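Side-chain contact in oxidoreductase (PDB 3E18), which binds NAD in a Rossmann-type domain and is probably a dehydrogenase of the Gfo/Idh/MocA family, its substrate not established: residues 96-101 and 330-335. Numbering follows the deposited sequence. Where two conformers were deposited one is given.
Sequences KPVTMT and QVLKLI. With NAD (nicotinamide-adenine-dinucleotide), chain E.
Thr-99 OG1 donates a hydrogen bond to Thr-101 O, 2.8 Å away, and is met by the methyl Leu-332 CD1 at 3.3 Å. The donor lies 28° out of the plane of the carbonyl it serves. A chi1 of 55° sets OG1 between the backbone N and the carbonyl carbon of Thr-99, from where it reaches the carbonyl two residues further on. Leu-332, on helix 325-344, is directed toward the loop 96-101 and crosses the side chains of Val-98 and Thr-99 at roughly right angles. Its CD1 also lies 3.9 Å from Val-98 CG2 and 3.8 Å from Thr-101 O, while CD2 comes within 3.4 Å of Thr-99 O, a buried carbonyl with no polar partner in the model. Helix 102-115 adds Leu-105 to the apolar surroundings of Leu-332, and Thr-101 OG1 caps that helix by accepting from Asp-104 N. At the other end of the loop, before the cis peptide of Pro-97, Lys-96 O accepts a 2.6 Å bond from the ribose hydroxyl NAD O2D. In the conformer given, Lys-96 NZ makes a weak hydrogen bond to the same oxygen and a salt bridge to Asp-176. One short loop thus meets the nicotinamide ribose through polar bonds, whereas Leu-332 touches it by van der Waals contact alone, against one valine methyl and three oxygens.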
ATOM      1  N   LYS A  96      25.689  -8.945   0.871  1.00 32.01           N
ATOM      2  CA  LYS A  96      24.752  -7.836   1.075  0.50 31.58           C
ATOM      3  C   LYS A  96      24.485  -7.607   2.567  1.00 32.47           C
ATOM      4  O   LYS A  96      24.576  -8.555   3.361  1.00 31.72           O
ATOM      5  CB  LYS A  96      23.427  -8.130   0.339  0.50 32.40           C
ATOM      6  CG  LYS A  96      22.671  -9.387   0.822  0.50 36.23           C
ATOM      7  CD  LYS A  96      21.357  -9.052   1.550  0.50 36.10           C
ATOM      8  CE  LYS A  96      21.436  -9.012   3.072  0.50 37.60           C
ATOM      9  NZ  LYS A  96      21.054 -10.284   3.750  0.50 27.53           N
ATOM     10  N   PRO A  97      24.198  -6.354   2.985  1.00 28.31           N
ATOM     11  CA  PRO A  97      24.406  -5.069   2.315  1.00 30.65           C
ATOM     12  C   PRO A  97      25.925  -4.899   2.352  1.00 32.65           C
ATOM     13  O   PRO A  97      26.558  -5.317   3.331  1.00 33.26           O
ATOM     14  CB  PRO A  97      23.700  -4.065   3.235  1.00 31.91           C
ATOM     15  CG  PRO A  97      23.666  -4.695   4.561  1.00 29.31           C
ATOM     16  CD  PRO A  97      23.580  -6.183   4.315  1.00 31.17           C
ATOM     17  N   VAL A  98      26.527  -4.390   1.282  1.00 31.87           N
ATOM     18  CA  VAL A  98      27.979  -4.442   1.237  1.00 27.94           C
ATOM     19  C   VAL A  98      28.591  -3.585   2.322  1.00 33.82           C
ATOM     20  O   VAL A  98      29.535  -4.008   2.975  1.00 30.95           O
ATOM     21  CB  VAL A  98      28.583  -4.112  -0.131  1.00 31.05           C
ATOM     22  CG1 VAL A  98      28.303  -5.251  -1.071  1.00 28.12           C
ATOM     23  CG2 VAL A  98      28.069  -2.782  -0.671  1.00 32.50           C
ATOM     24  N   THR A  99      28.024  -2.398   2.529  1.00 29.09           N
ATOM     25  CA  THR A  99      28.456  -1.497   3.582  1.00 27.36           C
ATOM     26  C   THR A  99      27.236  -0.843   4.211  1.00 29.64           C
ATOM     27  O   THR A  99      26.120  -0.922   3.676  1.00 30.72           O
ATOM     28  CB  THR A  99      29.365  -0.397   3.059  1.00 26.30           C
ATOM     29  OG1 THR A  99      28.710   0.295   1.982  1.00 31.18           O
ATOM     30  CG2 THR A  99      30.709  -0.949   2.597  1.00 29.78           C
ATOM     31  N   MET A 100      27.448  -0.193   5.347  1.00 30.53           N
ATOM     32  CA  MET A 100      26.359   0.458   6.059  1.00 33.71           C
ATOM     33  C   MET A 100      26.124   1.905   5.603  1.00 35.30           C
ATOM     34  O   MET A 100      25.106   2.507   5.941  1.00 35.35           O
ATOM     35  CB  MET A 100      26.565   0.334   7.569  1.00 37.40           C
ATOM     36  CG  MET A 100      26.349  -1.107   8.055  1.00 35.34           C
ATOM     37  SD  MET A 100      26.952  -1.448   9.708  1.00 33.25           S
ATOM     38  CE  MET A 100      28.292  -0.270   9.880  1.00 49.52           C
ATOM     39  N   THR A 101      27.051   2.463   4.824  1.00 30.97           N
ATOM     40  CA  THR A 101      26.808   3.777   4.214  1.00 32.08           C
ATOM     41  C   THR A 101      27.209   3.759   2.751  1.00 28.05           C
ATOM     42  O   THR A 101      28.037   2.949   2.333  1.00 28.94           O
ATOM     43  CB  THR A 101      27.570   4.945   4.907  1.00 34.66           C
ATOM     44  OG1 THR A 101      28.959   4.886   4.567  1.00 35.26           O
ATOM     45  CG2 THR A 101      27.406   4.926   6.418  1.00 36.35           C
ATOM     46  N   GLN A 330      23.713   3.086  -5.724  1.00 22.69           N
ATOM     47  CA  GLN A 330      22.387   3.719  -5.797  1.00 28.32           C
ATOM     48  C   GLN A 330      21.391   3.075  -4.845  1.00 28.90           C
ATOM     49  O   GLN A 330      20.565   3.765  -4.251  1.00 31.71           O
ATOM     50  CB  GLN A 330      21.844   3.724  -7.216  1.00 30.26           C
ATOM     51  CG  GLN A 330      22.673   4.539  -8.208  1.00 34.23           C
ATOM     52  CD  GLN A 330      22.722   6.037  -7.896  1.00 47.81           C
ATOM     53  OE1 GLN A 330      21.783   6.610  -7.334  1.00 49.39           O
ATOM     54  NE2 GLN A 330      23.822   6.677  -8.273  1.00 46.80           N
ATOM     55  N   VAL A 331      21.493   1.759  -4.678  1.00 25.22           N
ATOM     56  CA  VAL A 331      20.698   1.069  -3.651  1.00 22.32           C
ATOM     57  C   VAL A 331      21.041   1.594  -2.260  1.00 24.49           C
ATOM     58  O   VAL A 331      20.145   1.914  -1.489  1.00 25.86           O
ATOM     59  CB  VAL A 331      20.861  -0.448  -3.737  1.00 24.01           C
ATOM     60  CG1 VAL A 331      20.138  -1.149  -2.578  1.00 23.14           C
ATOM     61  CG2 VAL A 331      20.319  -0.947  -5.069  1.00 27.13           C
ATOM     62  N   LEU A 332      22.333   1.726  -1.946  1.00 20.03           N
ATOM     63  CA  LEU A 332      22.725   2.184  -0.608  1.00 26.35           C
ATOM     64  C   LEU A 332      22.274   3.617  -0.338  1.00 25.89           C
ATOM     65  O   LEU A 332      21.868   3.930   0.770  1.00 26.47           O
ATOM     66  CB  LEU A 332      24.240   2.028  -0.366  1.00 28.76           C
ATOM     67  CG  LEU A 332      24.841   0.617  -0.319  1.00 27.09           C
ATOM     68  CD1 LEU A 332      26.362   0.724  -0.276  1.00 22.41           C
ATOM     69  CD2 LEU A 332      24.361  -0.199   0.859  1.00 29.17           C
ATOM     70  N   LYS A 333      22.309   4.458  -1.370  1.00 22.64           N
ATOM     71  CA  LYS A 333      21.763   5.804  -1.298  1.00 26.74           C
ATOM     72  C   LYS A 333      20.246   5.779  -1.072  1.00 27.69           C
ATOM     73  O   LYS A 333      19.710   6.641  -0.373  1.00 26.12           O
ATOM     74  CB  LYS A 333      22.066   6.561  -2.587  1.00 24.80           C
ATOM     75  CG  LYS A 333      23.430   7.222  -2.646  1.00 34.52           C
ATOM     76  CD  LYS A 333      23.562   8.061  -3.915  1.00 44.73           C
ATOM     77  CE  LYS A 333      22.985   9.474  -3.773  1.00 53.46           C
ATOM     78  NZ  LYS A 333      23.767  10.338  -2.830  1.00 57.73           N
ATOM     79  N   LEU A 334      19.567   4.785  -1.649  1.00 27.71           N
ATOM     80  CA  LEU A 334      18.122   4.623  -1.460  1.00 26.76           C
ATOM     81  C   LEU A 334      17.800   4.195  -0.029  1.00 27.53           C
ATOM     82  O   LEU A 334      16.856   4.702   0.574  1.00 26.65           O
ATOM     83  CB  LEU A 334      17.526   3.635  -2.487  1.00 28.68           C
ATOM     84  CG  LEU A 334      16.019   3.319  -2.478  1.00 28.18           C
ATOM     85  CD1 LEU A 334      15.195   4.582  -2.466  1.00 27.95           C
ATOM     86  CD2 LEU A 334      15.630   2.485  -3.689  1.00 24.28           C
ATOM     87  N   ILE A 335      18.593   3.280   0.512  1.00 26.86           N
ATOM     88  CA  ILE A 335      18.462   2.883   1.907  1.00 24.76           C
ATOM     89  C   ILE A 335      18.662   4.071   2.874  1.00 27.67           C
ATOM     90  O   ILE A 335      17.930   4.216   3.869  1.00 26.33           O
ATOM     91  CB  ILE A 335      19.421   1.721   2.227  1.00 29.21           C
ATOM     92  CG1 ILE A 335      18.898   0.432   1.583  1.00 26.80           C
ATOM     93  CG2 ILE A 335      19.565   1.526   3.730  1.00 25.87           C
ATOM     94  CD1 ILE A 335      19.919  -0.727   1.560  1.00 28.09           C
TER
HETATM   95  PA  NAD E 360      26.361 -15.448  10.967  1.00 38.54           P
HETATM   96  O1A NAD E 360      25.612 -16.718  10.832  1.00 43.57           O
HETATM   97  O2A NAD E 360      26.262 -14.828  12.300  1.00 41.27           O
HETATM   98  O5B NAD E 360      27.898 -15.672  10.562  1.00 42.35           O
HETATM   99  C5B NAD E 360      28.861 -14.642  10.534  1.00 43.64           C
HETATM  100  C4B NAD E 360      30.217 -15.287  10.798  1.00 38.53           C
HETATM  101  O4B NAD E 360      31.262 -14.342  10.660  1.00 40.14           O
HETATM  102  C3B NAD E 360      30.295 -15.837  12.220  1.00 43.75           C
HETATM  103  O3B NAD E 360      30.692 -17.187  12.167  1.00 36.76           O
HETATM  104  C2B NAD E 360      31.354 -14.983  12.885  1.00 43.33           C
HETATM  105  O2B NAD E 360      32.109 -15.693  13.840  1.00 42.25           O
HETATM  106  C1B NAD E 360      32.194 -14.528  11.705  1.00 41.81           C
HETATM  107  N9A NAD E 360      32.923 -13.275  11.951  1.00 43.32           N
HETATM  108  C8A NAD E 360      32.501 -12.182  12.670  1.00 40.11           C
HETATM  109  N7A NAD E 360      33.474 -11.241  12.633  1.00 42.23           N
HETATM  110  C5A NAD E 360      34.508 -11.726  11.905  1.00 46.39           C
HETATM  111  C6A NAD E 360      35.747 -11.193  11.564  1.00 43.49           C
HETATM  112  N6A NAD E 360      36.004  -9.913  11.828  1.00 39.35           N
HETATM  113  N1A NAD E 360      36.620 -11.944  10.791  1.00 39.31           N
HETATM  114  C2A NAD E 360      36.274 -13.211  10.365  1.00 39.51           C
HETATM  115  N3A NAD E 360      35.044 -13.733  10.711  1.00 44.80           N
HETATM  116  C4A NAD E 360      34.177 -13.004  11.470  1.00 44.44           C
HETATM  117  O3  NAD E 360      25.832 -14.407   9.843  1.00 30.37           O
HETATM  118  PN  NAD E 360      25.149 -14.822   8.464  1.00 33.66           P
HETATM  119  O1N NAD E 360      23.677 -14.933   8.649  1.00 36.74           O
HETATM  120  O2N NAD E 360      25.905 -15.914   7.810  1.00 33.42           O
HETATM  121  O5D NAD E 360      25.369 -13.460   7.586  1.00 29.86           O
HETATM  122  C5D NAD E 360      26.645 -12.941   7.282  1.00 29.54           C
HETATM  123  C4D NAD E 360      26.539 -11.968   6.087  1.00 29.44           C
HETATM  124  O4D NAD E 360      25.842 -12.589   5.022  1.00 35.70           O
HETATM  125  C3D NAD E 360      25.755 -10.707   6.406  1.00 30.00           C
HETATM  126  O3D NAD E 360      26.293  -9.622   5.664  1.00 28.42           O
HETATM  127  C2D NAD E 360      24.357 -10.974   5.888  1.00 33.81           C
HETATM  128  O2D NAD E 360      23.753  -9.771   5.470  1.00 37.40           O
HETATM  129  C1D NAD E 360      24.643 -11.886   4.702  1.00 37.48           C
HETATM  130  N1N NAD E 360      23.545 -12.814   4.322  1.00 38.11           N
HETATM  131  C2N NAD E 360      23.115 -12.755   3.026  1.00 40.47           C
HETATM  132  C3N NAD E 360      22.100 -13.578   2.552  1.00 42.63           C
HETATM  133  C7N NAD E 360      21.843 -13.623   1.076  1.00 36.73           C
HETATM  134  O7N NAD E 360      20.699 -14.283   0.605  1.00 44.48           O
HETATM  135  N7N NAD E 360      22.702 -13.052   0.227  1.00 33.66           N
HETATM  136  C4N NAD E 360      21.523 -14.519   3.417  1.00 36.56           C
HETATM  137  C5N NAD E 360      21.973 -14.593   4.738  1.00 34.24           C
HETATM  138  C6N NAD E 360      22.993 -13.739   5.177  1.00 38.87           C